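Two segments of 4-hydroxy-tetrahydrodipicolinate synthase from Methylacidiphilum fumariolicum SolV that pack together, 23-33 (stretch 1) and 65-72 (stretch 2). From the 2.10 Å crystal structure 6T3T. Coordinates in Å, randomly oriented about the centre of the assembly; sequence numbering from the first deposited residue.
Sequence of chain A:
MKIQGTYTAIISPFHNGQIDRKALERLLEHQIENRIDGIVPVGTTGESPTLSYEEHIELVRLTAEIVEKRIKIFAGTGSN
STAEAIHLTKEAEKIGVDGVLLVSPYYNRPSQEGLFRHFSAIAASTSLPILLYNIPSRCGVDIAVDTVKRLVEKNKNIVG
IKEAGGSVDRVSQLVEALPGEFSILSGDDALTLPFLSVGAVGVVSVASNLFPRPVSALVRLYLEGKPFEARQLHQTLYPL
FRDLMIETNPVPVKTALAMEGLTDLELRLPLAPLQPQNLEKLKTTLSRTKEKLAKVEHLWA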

# COMPACT_ATOMS: atom_id res chain seq x y z
N ALA A 23 22.86 -34.13 -5.42
CA ALA A 23 22.96 -32.70 -5.12
C ALA A 23 22.41 -32.40 -3.74
O ALA A 23 22.96 -31.57 -3.01
CB ALA A 23 22.22 -31.90 -6.18
N LEU A 24 21.32 -33.06 -3.38
CA LEU A 24 20.74 -32.86 -2.06
C LEU A 24 21.71 -33.29 -0.97
O LEU A 24 21.89 -32.58 0.03
CB LEU A 24 19.42 -33.63 -1.95
CG LEU A 24 18.64 -33.52 -0.64
CD1 LEU A 24 18.29 -32.07 -0.33
CD2 LEU A 24 17.40 -34.37 -0.71
N GLU A 25 22.32 -34.47 -1.13
CA GLU A 25 23.30 -34.93 -0.16
C GLU A 25 24.45 -33.94 -0.04
O GLU A 25 24.90 -33.63 1.06
CB GLU A 25 23.81 -36.32 -0.55
CG GLU A 25 22.76 -37.40 -0.52
CD GLU A 25 23.16 -38.68 -1.27
OE1 GLU A 25 24.30 -38.77 -1.76
OE2 GLU A 25 22.30 -39.58 -1.37
N ARG A 26 24.98 -33.48 -1.18
CA ARG A 26 26.11 -32.57 -1.08
C ARG A 26 25.71 -31.28 -0.37
O ARG A 26 26.48 -30.76 0.45
CB ARG A 26 26.73 -32.25 -2.44
CG ARG A 26 28.14 -31.63 -2.22
CD ARG A 26 29.04 -31.50 -3.47
NE ARG A 26 29.41 -32.78 -4.10
CZ ARG A 26 30.20 -33.71 -3.55
NH1 ARG A 26 30.71 -33.54 -2.33
NH2 ARG A 26 30.47 -34.83 -4.22
N LEU A 27 24.53 -30.74 -0.69
CA LEU A 27 24.09 -29.50 -0.07
C LEU A 27 23.88 -29.68 1.43
O LEU A 27 24.27 -28.82 2.23
CB LEU A 27 22.83 -28.99 -0.78
CG LEU A 27 22.06 -27.75 -0.32
CD1 LEU A 27 22.59 -26.42 -0.90
CD2 LEU A 27 20.60 -27.94 -0.69
N LEU A 28 23.27 -30.81 1.82
CA LEU A 28 23.02 -31.05 3.23
C LEU A 28 24.33 -31.19 4.01
O LEU A 28 24.46 -30.64 5.11
CB LEU A 28 22.13 -32.29 3.38
CG LEU A 28 20.68 -31.99 3.01
CD1 LEU A 28 19.82 -33.26 2.99
CD2 LEU A 28 20.13 -30.98 3.99
N GLU A 29 25.31 -31.91 3.45
CA GLU A 29 26.60 -32.03 4.12
C GLU A 29 27.29 -30.68 4.27
O GLU A 29 27.90 -30.40 5.30
CB GLU A 29 27.50 -33.01 3.37
CG GLU A 29 26.97 -34.45 3.37
CD GLU A 29 26.91 -35.10 4.77
OE1 GLU A 29 27.55 -34.60 5.73
OE2 GLU A 29 26.22 -36.14 4.91
N HIS A 30 27.22 -29.84 3.23
CA HIS A 30 27.84 -28.52 3.33
C HIS A 30 27.19 -27.71 4.46
O HIS A 30 27.88 -26.96 5.16
CB HIS A 30 27.76 -27.79 1.98
CG HIS A 30 28.66 -26.58 1.87
ND1 HIS A 30 30.02 -26.65 2.08
CD2 HIS A 30 28.38 -25.29 1.58
CE1 HIS A 30 30.55 -25.44 1.92
NE2 HIS A 30 29.57 -24.60 1.63
N GLN A 31 25.87 -27.87 4.66
CA GLN A 31 25.20 -27.18 5.77
C GLN A 31 25.73 -27.69 7.11
O GLN A 31 26.13 -26.89 7.97
CB GLN A 31 23.68 -27.36 5.69
CG GLN A 31 22.98 -26.76 4.42
CD GLN A 31 23.24 -25.26 4.29
OE1 GLN A 31 22.88 -24.48 5.17
NE2 GLN A 31 23.94 -24.87 3.23
N ILE A 32 25.75 -29.01 7.31
CA ILE A 32 26.17 -29.61 8.58
C ILE A 32 27.60 -29.22 8.92
O ILE A 32 27.96 -29.10 10.10
CB ILE A 32 26.02 -31.15 8.50
CG1 ILE A 32 24.56 -31.55 8.39
CG2 ILE A 32 26.73 -31.83 9.69
CD1 ILE A 32 24.37 -32.97 7.90
N GLU A 33 28.45 -29.09 7.90
CA GLU A 33 29.87 -28.78 8.11
C GLU A 33 30.10 -27.32 8.44
O GLU A 33 31.24 -26.94 8.71
CB GLU A 33 30.68 -29.10 6.84
CG GLU A 33 30.93 -30.58 6.55
CD GLU A 33 31.31 -30.79 5.08
OE1 GLU A 33 31.40 -29.76 4.35
OE2 GLU A 33 31.47 -31.96 4.63
N GLU A 65 16.87 -38.90 6.30
CA GLU A 65 17.83 -39.99 6.17
C GLU A 65 19.25 -39.48 6.07
O GLU A 65 20.14 -40.00 6.76
CB GLU A 65 17.50 -40.84 4.95
CG GLU A 65 16.38 -41.78 5.22
CD GLU A 65 15.76 -42.26 3.95
OE1 GLU A 65 14.68 -42.87 4.02
OE2 GLU A 65 16.37 -42.03 2.88
N ILE A 66 19.48 -38.44 5.25
CA ILE A 66 20.84 -37.92 5.06
C ILE A 66 21.35 -37.28 6.35
O ILE A 66 22.46 -37.58 6.80
CB ILE A 66 20.88 -36.91 3.90
CG1 ILE A 66 20.75 -37.63 2.55
CG2 ILE A 66 22.17 -36.09 3.94
CD1 ILE A 66 19.93 -36.82 1.52
N VAL A 67 20.53 -36.44 6.98
CA VAL A 67 20.95 -35.69 8.15
C VAL A 67 21.18 -36.62 9.32
O VAL A 67 22.09 -36.40 10.12
CB VAL A 67 19.92 -34.59 8.49
CG1 VAL A 67 20.18 -33.98 9.88
CG2 VAL A 67 19.98 -33.48 7.45
N GLU A 68 20.39 -37.69 9.43
CA GLU A 68 20.53 -38.67 10.53
C GLU A 68 20.73 -38.00 11.88
O GLU A 68 21.64 -38.34 12.65
CB GLU A 68 21.70 -39.64 10.24
CG GLU A 68 21.63 -41.03 10.95
CD GLU A 68 22.74 -41.99 10.50
OE1 GLU A 68 23.19 -42.87 11.28
OE2 GLU A 68 23.20 -41.85 9.35
N LYS A 69 19.85 -37.04 12.17
CA LYS A 69 19.71 -36.36 13.45
C LYS A 69 20.92 -35.52 13.85
O LYS A 69 20.99 -35.06 14.99
CB LYS A 69 19.38 -37.36 14.57
CG LYS A 69 18.05 -38.07 14.36
CD LYS A 69 16.97 -37.44 15.22
CE LYS A 69 16.83 -38.21 16.54
NZ LYS A 69 15.72 -37.64 17.38
N ARG A 70 21.87 -35.28 12.96
CA ARG A 70 23.02 -34.47 13.36
C ARG A 70 22.62 -33.02 13.62
O ARG A 70 23.15 -32.39 14.54
CB ARG A 70 24.11 -34.53 12.30
CG ARG A 70 24.77 -35.88 12.20
CD ARG A 70 25.72 -35.95 11.02
NE ARG A 70 25.01 -36.17 9.77
CZ ARG A 70 25.60 -36.15 8.57
NH1 ARG A 70 26.90 -35.92 8.48
NH2 ARG A 70 24.90 -36.35 7.48
N ILE A 71 21.67 -32.49 12.84
CA ILE A 71 21.09 -31.18 13.09
C ILE A 71 19.56 -31.32 12.95
O ILE A 71 19.04 -32.33 12.47
CB ILE A 71 21.66 -30.10 12.14
CG1 ILE A 71 21.38 -30.42 10.67
CG2 ILE A 71 23.17 -29.93 12.32
CD1 ILE A 71 21.93 -29.34 9.66
N LYS A 72 18.84 -30.26 13.34
CA LYS A 72 17.39 -30.34 13.42
C LYS A 72 16.74 -30.21 12.05
O LYS A 72 17.28 -29.59 11.13
CB LYS A 72 16.83 -29.25 14.32
CG LYS A 72 17.49 -29.19 15.67
CD LYS A 72 16.87 -30.21 16.59
CE LYS A 72 17.53 -30.19 17.95
NZ LYS A 72 17.04 -31.34 18.78

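Stretch 1 is a helical rod, and stretch 2 is the last turn of another helix followed by a tight reversal. The register runs Glu25 to Ile66, Leu28 to Val67 and Ile32 to Ile71, with CA atoms 6.5 to 7.1 Å apart, so both chains advance in the same sense along the contact. Stretch 2 keeps pace although its helix stops at Val67: Glu68 takes positive phi, and a type I' turn from Val67 to Arg70 brings Arg70 and Ile71 back against the rod.

Ile66 is covered most. It is a knob in the hole formed by Leu24, Glu25, Leu28 and Glu29, residues spaced so that they frame a pocket on one helix face. Its CD1 lies 3.5 Å from Glu25 CG, using the aliphatic part of an acid as wall, and its CG2 lies 3.8 Å from Leu28 CD1. Chi2 of Ile66, at 144°, sits between wells.

One turn on from Leu28, Ile32 answers from the rod. Its CG1 meets Ile71 CD1 at 3.7 Å, while its CD1 reaches to 4.4 Å from Val67 CG2 and covers one face of the Arg70 guanidinium, 3.4 Å from NH2.

Arg70 joins the greasy patch to the polar margin. Glu29 approaches the edge of the guanidinium near its plane, where the N-H groups point, and forms a two-pronged salt bridge: NH2 to OE2 at 2.9 Å, almost straight, and NH1 to OE1 at 3.1 Å, more bent. Within its own stretch, Arg70 NE bonds to Val67 O at 2.9 Å and NH2 to Ile66 O at 2.8 Å, so the guanidinium also ties back to the end of its own helix, and Val67 O, which already accepts Arg70 N at 3.1 Å across the turn, takes a second donor. The rule is economical: fill the hole with a branched aliphatic, lay another over the guanidinium face, and give its edge to carboxylate and carbonyls.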